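Long-range contacts in pathogenicity island protein (Staphylococcus aureus subsp. aureus, PDB 3HL6), which is of unknown function but is encoded as ORF9 of Staphylococcus aureus pathogenicity island 3, a putative mobile element: residues B[116-121]-B[181-186]; B[66-71]-B[155-160]; B[107-112]-B[171-176]. One frame throughout, in Å; residues are numbered along the deposited sequence.

Contact 1: residues B[116-121]-B[181-186]; sequences YGLQTY and TEFVQD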
ATOM      1  N   TYR B 116      21.675 -19.143 -13.074  1.00 60.46           N
ATOM      2  CA  TYR B 116      23.027 -18.943 -13.569  1.00 60.73           C
ATOM      3  C   TYR B 116      23.823 -18.183 -12.534  1.00 60.48           C
ATOM      4  O   TYR B 116      24.974 -18.498 -12.298  1.00 60.41           O
ATOM      5  CB  TYR B 116      23.034 -18.189 -14.903  1.00 60.82           C
ATOM      6  CG  TYR B 116      24.438 -17.753 -15.326  1.00 62.66           C
ATOM      7  CD1 TYR B 116      24.955 -16.509 -14.945  1.00 61.86           C
ATOM      8  CD2 TYR B 116      25.254 -18.598 -16.088  1.00 63.15           C
ATOM      9  CE1 TYR B 116      26.242 -16.121 -15.318  1.00 62.63           C
ATOM     10  CE2 TYR B 116      26.536 -18.217 -16.465  1.00 62.72           C
ATOM     11  CZ  TYR B 116      27.021 -16.980 -16.082  1.00 63.68           C
ATOM     12  OH  TYR B 116      28.293 -16.603 -16.466  1.00 65.12           O
ATOM     13  N   GLY B 117      23.188 -17.185 -11.921  1.00 60.59           N
ATOM     14  CA  GLY B 117      23.830 -16.344 -10.920  1.00 60.59           C
ATOM     15  C   GLY B 117      24.100 -17.082  -9.626  1.00 60.99           C
ATOM     16  O   GLY B 117      25.071 -16.800  -8.939  1.00 60.84           O
ATOM     17  N   LEU B 118      23.230 -18.029  -9.295  1.00 61.42           N
ATOM     18  CA  LEU B 118      23.455 -18.895  -8.149  1.00 62.00           C
ATOM     19  C   LEU B 118      24.651 -19.826  -8.363  1.00 63.04           C
ATOM     20  O   LEU B 118      25.517 -19.934  -7.488  1.00 63.30           O
ATOM     21  CB  LEU B 118      22.190 -19.689  -7.805  1.00 61.65           C
ATOM     22  CG  LEU B 118      21.113 -18.878  -7.064  1.00 59.76           C
ATOM     23  CD1 LEU B 118      19.741 -19.470  -7.212  1.00 55.92           C
ATOM     24  CD2 LEU B 118      21.478 -18.706  -5.613  1.00 58.09           C
ATOM     25  N   GLN B 119      24.693 -20.485  -9.519  1.00 63.67           N
ATOM     26  CA  GLN B 119      25.885 -21.183  -9.980  1.00 64.39           C
ATOM     27  C   GLN B 119      27.118 -20.378  -9.650  1.00 64.71           C
ATOM     28  O   GLN B 119      27.963 -20.772  -8.837  1.00 65.02           O
ATOM     29  CB  GLN B 119      25.848 -21.299 -11.487  1.00 64.73           C
ATOM     30  CG  GLN B 119      25.285 -22.567 -12.044  1.00 66.47           C
ATOM     31  CD  GLN B 119      26.028 -22.963 -13.294  1.00 68.83           C
ATOM     32  OE1 GLN B 119      25.458 -23.500 -14.247  1.00 69.14           O
ATOM     33  NE2 GLN B 119      27.319 -22.675 -13.304  1.00 70.18           N
ATOM     34  N   THR B 120      27.190 -19.238 -10.321  1.00 65.02           N
ATOM     35  CA  THR B 120      28.309 -18.311 -10.286  1.00 65.09           C
ATOM     36  C   THR B 120      28.613 -17.758  -8.893  1.00 65.07           C
ATOM     37  O   THR B 120      29.691 -17.241  -8.638  1.00 65.07           O
ATOM     38  CB  THR B 120      27.989 -17.145 -11.232  1.00 64.82           C
ATOM     39  OG1 THR B 120      28.030 -17.628 -12.573  1.00 64.47           O
ATOM     40  CG2 THR B 120      28.989 -16.024 -11.070  1.00 65.67           C
ATOM     41  N   TYR B 121      27.656 -17.851  -7.990  1.00 65.72           N
ATOM     42  CA  TYR B 121      27.879 -17.364  -6.646  1.00 66.66           C
ATOM     43  C   TYR B 121      29.006 -18.139  -5.991  1.00 67.58           C
ATOM     44  O   TYR B 121      29.894 -17.557  -5.364  1.00 68.00           O
ATOM     45  CB  TYR B 121      26.623 -17.510  -5.806  1.00 66.54           C
ATOM     46  CG  TYR B 121      26.594 -16.575  -4.629  1.00 65.57           C
ATOM     47  CD1 TYR B 121      26.705 -17.059  -3.319  1.00 64.15           C
ATOM     48  CD2 TYR B 121      26.452 -15.207  -4.825  1.00 64.20           C
ATOM     49  CE1 TYR B 121      26.675 -16.193  -2.245  1.00 64.31           C
ATOM     50  CE2 TYR B 121      26.418 -14.332  -3.758  1.00 64.32           C
ATOM     51  CZ  TYR B 121      26.530 -14.828  -2.472  1.00 64.46           C
ATOM     52  OH  TYR B 121      26.494 -13.948  -1.421  1.00 65.54           O
ATOM     53  N   THR B 181      17.884 -18.465   0.562  1.00 58.68           N
ATOM     54  CA  THR B 181      18.460 -17.505   1.488  1.00 60.27           C
ATOM     55  C   THR B 181      19.575 -18.142   2.321  1.00 60.62           C
ATOM     56  O   THR B 181      20.513 -17.468   2.729  1.00 60.62           O
ATOM     57  CB  THR B 181      17.411 -16.773   2.378  1.00 60.05           C
ATOM     58  OG1 THR B 181      16.712 -17.710   3.169  1.00 63.53           O
ATOM     59  CG2 THR B 181      16.375 -16.121   1.538  1.00 60.61           C
ATOM     60  N   GLU B 182      19.495 -19.447   2.532  1.00 61.35           N
ATOM     61  CA  GLU B 182      20.580 -20.150   3.201  1.00 62.36           C
ATOM     62  C   GLU B 182      21.848 -20.204   2.360  1.00 62.53           C
ATOM     63  O   GLU B 182      22.938 -19.826   2.809  1.00 62.33           O
ATOM     64  CB  GLU B 182      20.162 -21.572   3.584  1.00 62.39           C
ATOM     65  CG  GLU B 182      21.226 -22.279   4.392  1.00 64.61           C
ATOM     66  CD  GLU B 182      20.832 -23.698   4.795  1.00 69.31           C
ATOM     67  OE1 GLU B 182      19.716 -24.161   4.439  1.00 69.17           O
ATOM     68  OE2 GLU B 182      21.661 -24.356   5.468  1.00 71.21           O
ATOM     69  N   PHE B 183      21.694 -20.696   1.139  1.00 63.00           N
ATOM     70  CA  PHE B 183      22.799 -20.856   0.217  1.00 63.61           C
ATOM     71  C   PHE B 183      23.690 -19.634   0.143  1.00 64.81           C
ATOM     72  O   PHE B 183      24.899 -19.740  -0.040  1.00 64.88           O
ATOM     73  CB  PHE B 183      22.240 -21.164  -1.156  1.00 62.86           C
ATOM     74  CG  PHE B 183      23.277 -21.288  -2.230  1.00 62.57           C
ATOM     75  CD1 PHE B 183      23.388 -20.312  -3.226  1.00 60.98           C
ATOM     76  CD2 PHE B 183      24.108 -22.398  -2.289  1.00 61.28           C
ATOM     77  CE1 PHE B 183      24.319 -20.437  -4.244  1.00 60.74           C
ATOM     78  CE2 PHE B 183      25.053 -22.523  -3.311  1.00 62.52           C
ATOM     79  CZ  PHE B 183      25.158 -21.542  -4.291  1.00 60.28           C
ATOM     80  N   VAL B 184      23.100 -18.460   0.283  1.00 66.42           N
ATOM     81  CA  VAL B 184      23.861 -17.241   0.109  1.00 68.00           C
ATOM     82  C   VAL B 184      24.585 -16.728   1.364  1.00 69.51           C
ATOM     83  O   VAL B 184      25.558 -15.982   1.250  1.00 69.40           O
ATOM     84  CB  VAL B 184      22.990 -16.145  -0.523  1.00 67.73           C
ATOM     85  CG1 VAL B 184      23.661 -14.808  -0.386  1.00 67.39           C
ATOM     86  CG2 VAL B 184      22.745 -16.479  -1.981  1.00 66.84           C
ATOM     87  N   GLN B 185      24.119 -17.117   2.546  1.00 71.80           N
ATOM     88  CA  GLN B 185      24.926 -16.977   3.755  1.00 74.56           C
ATOM     89  C   GLN B 185      26.172 -17.838   3.588  1.00 77.06           C
ATOM     90  O   GLN B 185      26.096 -19.065   3.668  1.00 78.12           O
ATOM     91  CB  GLN B 185      24.154 -17.435   4.995  1.00 73.94           C
ATOM     92  CG  GLN B 185      22.727 -16.911   5.102  1.00 73.12           C
ATOM     93  CD  GLN B 185      22.655 -15.405   5.007  1.00 72.09           C
ATOM     94  OE1 GLN B 185      23.492 -14.704   5.571  1.00 70.33           O
ATOM     95  NE2 GLN B 185      21.655 -14.898   4.284  1.00 70.64           N
ATOM     96  N   ASP B 186      27.318 -17.230   3.316  1.00 79.80           N
ATOM     97  CA  ASP B 186      28.340 -17.988   2.579  1.00 82.45           C
ATOM     98  C   ASP B 186      28.966 -19.145   3.341  1.00 83.96           C
ATOM     99  O   ASP B 186      29.366 -19.016   4.514  1.00 84.39           O
ATOM    100  CB  ASP B 186      29.429 -17.076   2.028  1.00 82.82           C
ATOM    101  CG  ASP B 186      29.410 -17.018   0.519  1.00 84.43           C
ATOM    102  OD1 ASP B 186      28.752 -17.906  -0.101  1.00 83.91           O
ATOM    103  OD2 ASP B 186      30.051 -16.087  -0.031  1.00 85.66           O
TER
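Y121 lies across V184 at about a right angle. With CG anti to the backbone N (chi1 -157°), its ring leaves helix 112-121 toward V184. V184 CG2 sits over one face of the Y121 ring, offset toward the rim. This is a CH-pi contact, with V184 CG2 4.2 Å from the ring centroid and 20° off the ring normal. The other methyl, V184 CG1, approaches the hydroxyl end of the ring and lies 3.5 Å from Y121 CZ. Y121 OH also gives a weak hydrogen bond of 3.5 Å to V184 O. D186 meets the same ring tip to tip, with OD1 3.4 Å from Y121 CE1. The ring and carboxylate planes are turned 41° apart. One turn back on the helix, L118 crosses F183. L118 CD2 lies 3.5 Å from F183 CD1, and Y121 CB is 4.0 Å from F183 CE1.

Y194 of helix 191-208 touches L118 and F183, and V152 of helix 152-163 touches L118 and V184. The contact joins residues 116-121 to the last turn of helix 171-184 and the residues after it. It is apolar helix-helix packing in the helical part of this mixed alpha/beta chain, with a weak polar link at its outer edge.

Contact 2: residues B[66-71]-B[155-160]; sequences QSFELA and NIEMLY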
ATOM      1  N   GLN B  66      23.858 -11.942   6.165  1.00 65.32           N
ATOM      2  CA  GLN B  66      23.344 -11.310   4.960  1.00 63.33           C
ATOM      3  C   GLN B  66      21.813 -11.231   5.037  1.00 61.77           C
ATOM      4  O   GLN B  66      21.130 -12.249   5.052  1.00 61.91           O
ATOM      5  CB  GLN B  66      23.799 -12.107   3.743  1.00 63.16           C
ATOM      6  CG  GLN B  66      23.288 -11.599   2.423  1.00 64.66           C
ATOM      7  CD  GLN B  66      23.964 -10.319   1.981  1.00 65.26           C
ATOM      8  OE1 GLN B  66      23.654  -9.238   2.482  1.00 65.73           O
ATOM      9  NE2 GLN B  66      24.877 -10.432   1.027  1.00 64.80           N
ATOM     10  N   SER B  67      21.279 -10.021   5.121  1.00 59.68           N
ATOM     11  CA  SER B  67      19.841  -9.809   4.962  1.00 58.12           C
ATOM     12  C   SER B  67      19.483  -9.192   3.596  1.00 56.45           C
ATOM     13  O   SER B  67      20.362  -8.955   2.781  1.00 55.90           O
ATOM     14  CB  SER B  67      19.318  -8.928   6.085  1.00 57.87           C
ATOM     15  OG  SER B  67      18.415  -9.663   6.870  1.00 59.73           O
ATOM     16  N   PHE B  68      18.198  -8.935   3.362  1.00 54.43           N
ATOM     17  CA  PHE B  68      17.738  -8.469   2.057  1.00 52.26           C
ATOM     18  C   PHE B  68      16.838  -7.264   2.190  1.00 51.34           C
ATOM     19  O   PHE B  68      15.903  -7.268   2.975  1.00 51.28           O
ATOM     20  CB  PHE B  68      17.045  -9.604   1.302  1.00 52.34           C
ATOM     21  CG  PHE B  68      17.844 -10.862   1.300  1.00 51.45           C
ATOM     22  CD1 PHE B  68      18.782 -11.087   0.300  1.00 48.91           C
ATOM     23  CD2 PHE B  68      17.728 -11.781   2.363  1.00 49.92           C
ATOM     24  CE1 PHE B  68      19.561 -12.223   0.331  1.00 51.65           C
ATOM     25  CE2 PHE B  68      18.483 -12.925   2.401  1.00 47.32           C
ATOM     26  CZ  PHE B  68      19.405 -13.161   1.397  1.00 50.55           C
ATOM     27  N   GLU B  69      17.147  -6.231   1.419  1.00 49.86           N
ATOM     28  CA  GLU B  69      16.425  -4.988   1.457  1.00 49.09           C
ATOM     29  C   GLU B  69      14.982  -5.130   0.978  1.00 47.86           C
ATOM     30  O   GLU B  69      14.738  -5.546  -0.152  1.00 47.72           O
ATOM     31  CB  GLU B  69      17.144  -3.967   0.569  1.00 49.81           C
ATOM     32  CG  GLU B  69      16.357  -2.679   0.366  1.00 51.61           C
ATOM     33  CD  GLU B  69      17.216  -1.545  -0.114  1.00 54.86           C
ATOM     34  OE1 GLU B  69      16.666  -0.626  -0.793  1.00 57.64           O
ATOM     35  OE2 GLU B  69      18.429  -1.566   0.193  1.00 54.65           O
ATOM     36  N   LEU B  70      14.037  -4.733   1.819  1.00 46.78           N
ATOM     37  CA  LEU B  70      12.629  -4.690   1.436  1.00 46.38           C
ATOM     38  C   LEU B  70      12.217  -3.335   0.914  1.00 45.93           C
ATOM     39  O   LEU B  70      11.307  -3.243   0.090  1.00 45.88           O
ATOM     40  CB  LEU B  70      11.730  -4.988   2.620  1.00 46.11           C
ATOM     41  CG  LEU B  70      11.538  -6.441   3.025  1.00 47.84           C
ATOM     42  CD1 LEU B  70      10.301  -6.504   3.934  1.00 49.19           C
ATOM     43  CD2 LEU B  70      11.386  -7.369   1.826  1.00 45.84           C
ATOM     44  N   ALA B  71      12.860  -2.288   1.427  1.00 45.42           N
ATOM     45  CA  ALA B  71      12.404  -0.922   1.213  1.00 45.12           C
ATOM     46  C   ALA B  71      13.492   0.117   1.490  1.00 45.48           C
ATOM     47  O   ALA B  71      14.284  -0.025   2.429  1.00 44.64           O
ATOM     48  CB  ALA B  71      11.172  -0.644   2.038  1.00 44.20           C
ATOM     49  N   ASN B 155      17.564 -10.500  -7.082  1.00 50.91           N
ATOM     50  CA  ASN B 155      16.555 -11.523  -7.247  1.00 50.72           C
ATOM     51  C   ASN B 155      15.900 -11.968  -5.928  1.00 49.47           C
ATOM     52  O   ASN B 155      14.687 -11.998  -5.802  1.00 48.54           O
ATOM     53  CB  ASN B 155      17.205 -12.710  -7.937  1.00 51.32           C
ATOM     54  CG  ASN B 155      17.079 -12.628  -9.410  1.00 55.86           C
ATOM     55  OD1 ASN B 155      15.956 -12.604  -9.911  1.00 62.69           O
ATOM     56  ND2 ASN B 155      18.219 -12.549 -10.142  1.00 58.77           N
ATOM     57  N   ILE B 156      16.726 -12.311  -4.956  1.00 48.69           N
ATOM     58  CA  ILE B 156      16.235 -12.704  -3.648  1.00 49.04           C
ATOM     59  C   ILE B 156      15.414 -11.588  -2.998  1.00 49.04           C
ATOM     60  O   ILE B 156      14.353 -11.841  -2.393  1.00 48.62           O
ATOM     61  CB  ILE B 156      17.372 -13.204  -2.754  1.00 48.34           C
ATOM     62  CG1 ILE B 156      17.902 -14.516  -3.336  1.00 47.30           C
ATOM     63  CG2 ILE B 156      16.856 -13.465  -1.368  1.00 49.66           C
ATOM     64  CD1 ILE B 156      19.246 -14.939  -2.823  1.00 45.92           C
ATOM     65  N   GLU B 157      15.865 -10.350  -3.193  1.00 48.84           N
ATOM     66  CA  GLU B 157      15.206  -9.219  -2.534  1.00 48.57           C
ATOM     67  C   GLU B 157      13.803  -9.144  -3.049  1.00 47.69           C
ATOM     68  O   GLU B 157      12.833  -8.958  -2.306  1.00 48.31           O
ATOM     69  CB  GLU B 157      15.961  -7.911  -2.764  1.00 48.57           C
ATOM     70  CG  GLU B 157      17.232  -7.817  -1.945  1.00 49.23           C
ATOM     71  CD  GLU B 157      18.012  -6.537  -2.199  1.00 53.10           C
ATOM     72  OE1 GLU B 157      17.765  -5.874  -3.227  1.00 52.57           O
ATOM     73  OE2 GLU B 157      18.875  -6.188  -1.352  1.00 56.38           O
ATOM     74  N   MET B 158      13.695  -9.352  -4.338  1.00 46.63           N
ATOM     75  CA  MET B 158      12.411  -9.310  -4.989  1.00 46.26           C
ATOM     76  C   MET B 158      11.497 -10.505  -4.621  1.00 44.69           C
ATOM     77  O   MET B 158      10.315 -10.332  -4.395  1.00 44.04           O
ATOM     78  CB  MET B 158      12.632  -9.179  -6.491  1.00 46.28           C
ATOM     79  CG  MET B 158      11.415  -8.759  -7.189  1.00 50.37           C
ATOM     80  SD  MET B 158      10.990 -10.087  -8.288  1.00 61.93           S
ATOM     81  CE  MET B 158      10.783  -9.137  -9.835  1.00 59.88           C
ATOM     82  N   LEU B 159      12.061 -11.704  -4.534  1.00 44.18           N
ATOM     83  CA  LEU B 159      11.381 -12.837  -3.877  1.00 43.44           C
ATOM     84  C   LEU B 159      10.887 -12.456  -2.494  1.00 42.43           C
ATOM     85  O   LEU B 159       9.741 -12.681  -2.152  1.00 41.63           O
ATOM     86  CB  LEU B 159      12.301 -14.069  -3.803  1.00 43.72           C
ATOM     87  CG  LEU B 159      12.549 -14.781  -5.142  1.00 43.01           C
ATOM     88  CD1 LEU B 159      13.663 -15.789  -5.026  1.00 40.42           C
ATOM     89  CD2 LEU B 159      11.268 -15.434  -5.620  1.00 41.81           C
ATOM     90  N   TYR B 160      11.736 -11.833  -1.699  1.00 42.16           N
ATOM     91  CA  TYR B 160      11.252 -11.388  -0.403  1.00 42.22           C
ATOM     92  C   TYR B 160      10.047 -10.472  -0.498  1.00 42.44           C
ATOM     93  O   TYR B 160       9.157 -10.567   0.316  1.00 44.31           O
ATOM     94  CB  TYR B 160      12.359 -10.744   0.417  1.00 41.74           C
ATOM     95  CG  TYR B 160      13.131 -11.768   1.172  1.00 40.86           C
ATOM     96  CD1 TYR B 160      12.917 -11.971   2.533  1.00 41.02           C
ATOM     97  CD2 TYR B 160      14.042 -12.565   0.525  1.00 40.04           C
ATOM     98  CE1 TYR B 160      13.619 -12.918   3.232  1.00 39.82           C
ATOM     99  CE2 TYR B 160      14.756 -13.509   1.202  1.00 42.54           C
ATOM    100  CZ  TYR B 160      14.539 -13.696   2.561  1.00 42.34           C
ATOM    101  OH  TYR B 160      15.276 -14.661   3.231  1.00 45.10           O
TER
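F68 and Y160 join a beta-sheet to the helices that pack on it. F68 belongs to strand 68-71, an outermost strand of the five-stranded mixed sheet within this chain, and Y160 to helix 152-163. This is helix-on-sheet packing. The axes of strand 68-71 and helix segment 155-160 approach to 7.5 Å and cross at -49°. The strand carries a classic beta bulge, in which L70 and A71 both face L53 of strand 52-57.

F68 points at the helix and gives the largest share of the contact. I156 CG2 sits over one face of its ring, 3.6 Å from the centroid, in a CH-pi contact. Y160 gives F68 a ring instead of a methyl. The two planes are nearly parallel, at 21°, but slid apart, so the rings barely overlap. Their centroids are 4.9 Å apart. F68 CD2 lies over one face of the Y160 ring, 3.6 Å from Y160 CE2. The Y160 hydroxyl is hydrogen-bonded to V57 N of the neighbouring strand. From helix 171-184, T181 touches F68 and L177 touches Y160.

L70 starts out away from the helix, but its end turns back. It crosses Y160 at about a right angle, with CD2 3.8 Å from Y160 CB.

E157 provides the polar part. Its chain is extended beyond CG and passes the edge of the F68 ring, where CG is 3.7 Å from F68 CB. The like charge of E69 is close, with its OE2 4.9 Å from E157 OE2, and this may raise the proton affinity of either group. E157 OE2 accepts a hydrogen bond of 3.3 Å from E69 N, which meets it from above the carboxylate plane.

Contact 3: residues B[107-112]-B[171-176]; sequences QLFEDE and PELVEG
L108 and F109 pack on helix 171-184, partly on apolar side chains and partly on its backbone. No hydrogen bond crosses the contact. The side-chain meetings are loose. L108 CD2 is 4.5 Å from L173 CD1, and F109 CE2 is 4.4 Å from the same methyl. L173 leaves its backbone away from L108 and F109, but its end comes nearer to them.

Contacts of side chain with backbone are closer. L108 holds CG anti to the backbone N (chi1 -170°), and from there both its methyls meet G176. CD1 is 3.9 Å from G176 O and CD2 4.0 Å from G176 CA. G176 has no side chain, and its backbone meets these methyls directly. F109 brings CZ to within 3.7 Å of E172 O, which lies at the edge of the ring, near its plane. Over one face of the F109 ring lies L108 CG, offset toward the rim, so the two neighbours pack on each other as well.

L204 of helix 191-208 touches F109 and E172, and E172 OE2 is hydrogen-bonded to S207 of that helix. L159 of helix 152-163 touches L108. This is helix-helix packing at a glycine, joining the end of helix 100-109 to the start of helix 171-184 in the helical bundle.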
ATOM      1  N   GLN B 107       9.612 -16.518 -10.397  1.00 47.89           N
ATOM      2  CA  GLN B 107      10.917 -15.938 -10.096  1.00 48.48           C
ATOM      3  C   GLN B 107      11.867 -16.914  -9.438  1.00 48.37           C
ATOM      4  O   GLN B 107      13.075 -16.801  -9.587  1.00 48.52           O
ATOM      5  CB  GLN B 107      10.778 -14.717  -9.201  1.00 48.48           C
ATOM      6  CG  GLN B 107      10.068 -13.587  -9.859  1.00 51.56           C
ATOM      7  CD  GLN B 107      10.754 -13.140 -11.123  1.00 56.20           C
ATOM      8  OE1 GLN B 107      11.987 -13.082 -11.198  1.00 60.44           O
ATOM      9  NE2 GLN B 107       9.962 -12.816 -12.133  1.00 58.42           N
ATOM     10  N   LEU B 108      11.316 -17.848  -8.680  1.00 48.79           N
ATOM     11  CA  LEU B 108      12.103 -18.790  -7.917  1.00 49.11           C
ATOM     12  C   LEU B 108      12.497 -20.001  -8.774  1.00 49.72           C
ATOM     13  O   LEU B 108      13.636 -20.479  -8.706  1.00 49.90           O
ATOM     14  CB  LEU B 108      11.285 -19.211  -6.704  1.00 49.74           C
ATOM     15  CG  LEU B 108      11.799 -20.021  -5.523  1.00 50.09           C
ATOM     16  CD1 LEU B 108      13.215 -19.666  -5.141  1.00 50.51           C
ATOM     17  CD2 LEU B 108      10.866 -19.759  -4.361  1.00 50.78           C
ATOM     18  N   PHE B 109      11.580 -20.479  -9.606  1.00 49.73           N
ATOM     19  CA  PHE B 109      11.773 -21.758 -10.270  1.00 50.42           C
ATOM     20  C   PHE B 109      11.911 -21.698 -11.785  1.00 51.55           C
ATOM     21  O   PHE B 109      12.385 -22.647 -12.396  1.00 51.52           O
ATOM     22  CB  PHE B 109      10.578 -22.662  -9.979  1.00 50.75           C
ATOM     23  CG  PHE B 109      10.419 -23.013  -8.546  1.00 48.90           C
ATOM     24  CD1 PHE B 109      11.511 -23.391  -7.792  1.00 46.90           C
ATOM     25  CD2 PHE B 109       9.169 -22.957  -7.952  1.00 47.56           C
ATOM     26  CE1 PHE B 109      11.355 -23.743  -6.460  1.00 49.33           C
ATOM     27  CE2 PHE B 109       9.001 -23.297  -6.623  1.00 48.34           C
ATOM     28  CZ  PHE B 109      10.092 -23.688  -5.871  1.00 49.09           C
ATOM     29  N   GLU B 110      11.468 -20.613 -12.401  1.00 52.81           N
ATOM     30  CA  GLU B 110      11.580 -20.475 -13.840  1.00 54.54           C
ATOM     31  C   GLU B 110      12.482 -19.327 -14.288  1.00 55.49           C
ATOM     32  O   GLU B 110      12.255 -18.741 -15.337  1.00 56.08           O
ATOM     33  CB  GLU B 110      10.197 -20.265 -14.441  1.00 54.62           C
ATOM     34  CG  GLU B 110       9.287 -21.449 -14.301  1.00 57.71           C
ATOM     35  CD  GLU B 110       7.916 -21.165 -14.839  1.00 62.01           C
ATOM     36  OE1 GLU B 110       7.566 -19.948 -14.942  1.00 64.38           O
ATOM     37  OE2 GLU B 110       7.184 -22.149 -15.149  1.00 64.34           O
ATOM     38  N   ASP B 111      13.486 -18.976 -13.500  1.00 56.62           N
ATOM     39  CA  ASP B 111      14.426 -17.954 -13.926  1.00 57.08           C
ATOM     40  C   ASP B 111      15.774 -18.599 -14.112  1.00 57.42           C
ATOM     41  O   ASP B 111      16.476 -18.897 -13.145  1.00 57.58           O
ATOM     42  CB  ASP B 111      14.521 -16.832 -12.895  1.00 57.07           C
ATOM     43  CG  ASP B 111      15.097 -15.544 -13.476  1.00 58.56           C
ATOM     44  OD1 ASP B 111      16.124 -15.581 -14.178  1.00 59.34           O
ATOM     45  OD2 ASP B 111      14.524 -14.477 -13.212  1.00 60.68           O
ATOM     46  N   GLU B 112      16.142 -18.820 -15.364  1.00 57.99           N
ATOM     47  CA  GLU B 112      17.458 -19.349 -15.658  1.00 58.91           C
ATOM     48  C   GLU B 112      18.567 -18.313 -15.411  1.00 58.94           C
ATOM     49  O   GLU B 112      19.682 -18.676 -15.097  1.00 59.38           O
ATOM     50  CB  GLU B 112      17.502 -19.838 -17.086  1.00 58.69           C
ATOM     51  CG  GLU B 112      17.557 -18.694 -18.039  1.00 62.10           C
ATOM     52  CD  GLU B 112      17.137 -19.091 -19.415  1.00 65.75           C
ATOM     53  OE1 GLU B 112      18.056 -19.421 -20.200  1.00 66.62           O
ATOM     54  OE2 GLU B 112      15.904 -19.080 -19.693  1.00 65.81           O
ATOM     55  N   PRO B 171       3.920 -25.002   0.781  1.00 57.92           N
ATOM     56  CA  PRO B 171       5.202 -25.168   1.482  1.00 57.25           C
ATOM     57  C   PRO B 171       6.390 -24.939   0.563  1.00 56.97           C
ATOM     58  O   PRO B 171       7.500 -24.706   1.032  1.00 57.04           O
ATOM     59  CB  PRO B 171       5.173 -26.635   1.912  1.00 57.02           C
ATOM     60  CG  PRO B 171       3.717 -27.018   1.901  1.00 56.51           C
ATOM     61  CD  PRO B 171       3.124 -26.249   0.783  1.00 57.68           C
ATOM     62  N   GLU B 172       6.148 -25.010  -0.742  1.00 56.64           N
ATOM     63  CA  GLU B 172       7.218 -24.945  -1.737  1.00 56.05           C
ATOM     64  C   GLU B 172       7.720 -23.521  -1.983  1.00 55.40           C
ATOM     65  O   GLU B 172       8.853 -23.315  -2.420  1.00 55.50           O
ATOM     66  CB  GLU B 172       6.753 -25.565  -3.056  1.00 56.40           C
ATOM     67  CG  GLU B 172       6.528 -27.086  -2.996  1.00 56.78           C
ATOM     68  CD  GLU B 172       5.074 -27.478  -3.183  1.00 57.19           C
ATOM     69  OE1 GLU B 172       4.189 -26.669  -2.861  1.00 58.60           O
ATOM     70  OE2 GLU B 172       4.802 -28.599  -3.660  1.00 59.18           O
ATOM     71  N   LEU B 173       6.895 -22.531  -1.694  1.00 54.10           N
ATOM     72  CA  LEU B 173       7.401 -21.182  -1.641  1.00 53.85           C
ATOM     73  C   LEU B 173       8.230 -20.948  -0.372  1.00 53.83           C
ATOM     74  O   LEU B 173       9.368 -20.492  -0.439  1.00 54.20           O
ATOM     75  CB  LEU B 173       6.240 -20.201  -1.747  1.00 54.29           C
ATOM     76  CG  LEU B 173       5.805 -19.725  -3.135  1.00 52.30           C
ATOM     77  CD1 LEU B 173       6.450 -20.520  -4.285  1.00 50.89           C
ATOM     78  CD2 LEU B 173       4.306 -19.761  -3.210  1.00 49.74           C
ATOM     79  N   VAL B 174       7.678 -21.291   0.783  1.00 53.46           N
ATOM     80  CA  VAL B 174       8.451 -21.348   2.031  1.00 53.01           C
ATOM     81  C   VAL B 174       9.799 -22.085   1.951  1.00 53.30           C
ATOM     82  O   VAL B 174      10.835 -21.524   2.261  1.00 54.21           O
ATOM     83  CB  VAL B 174       7.617 -21.952   3.177  1.00 52.92           C
ATOM     84  CG1 VAL B 174       8.166 -21.509   4.489  1.00 51.97           C
ATOM     85  CG2 VAL B 174       6.139 -21.542   3.058  1.00 53.08           C
ATOM     86  N   GLU B 175       9.811 -23.349   1.562  1.00 53.18           N
ATOM     87  CA  GLU B 175      11.069 -24.073   1.532  1.00 52.44           C
ATOM     88  C   GLU B 175      11.993 -23.442   0.473  1.00 52.31           C
ATOM     89  O   GLU B 175      13.179 -23.204   0.723  1.00 52.41           O
ATOM     90  CB  GLU B 175      10.807 -25.555   1.262  1.00 52.70           C
ATOM     91  CG  GLU B 175      12.042 -26.466   1.356  1.00 54.96           C
ATOM     92  CD  GLU B 175      12.674 -26.468   2.753  1.00 58.94           C
ATOM     93  OE1 GLU B 175      12.020 -25.951   3.700  1.00 59.52           O
ATOM     94  OE2 GLU B 175      13.822 -26.988   2.895  1.00 59.88           O
ATOM     95  N   GLY B 176      11.443 -23.154  -0.704  1.00 51.42           N
ATOM     96  CA  GLY B 176      12.176 -22.416  -1.737  1.00 50.49           C
ATOM     97  C   GLY B 176      12.920 -21.177  -1.287  1.00 49.69           C
ATOM     98  O   GLY B 176      14.106 -21.015  -1.576  1.00 49.23           O
TER

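In the fold
All three contacts are largely buried, but they differ in place. From contact centre to chain centre, contact 2 is nearest at about 6 Å, contact 3 is at about 9 Å and contact 1 at about 14 Å. Contact 1 also has the most exposed margin. Contacts 1 and 3 use opposite ends of helix 171-184 and pack helix on helix. Contact 2 packs helix on strand. Its helix 152-163 touches both other contacts, through I156 on V184 and L159 on L108. Q185 NE2 also probably bonds Q66 O. Contact 2 has an offset, barely overlapping aromatic pair and an N-H to carboxylate bond. Contact 3 packs at a glycine. Contact 1 is apolar and CH-pi, with one weak hydroxyl bond.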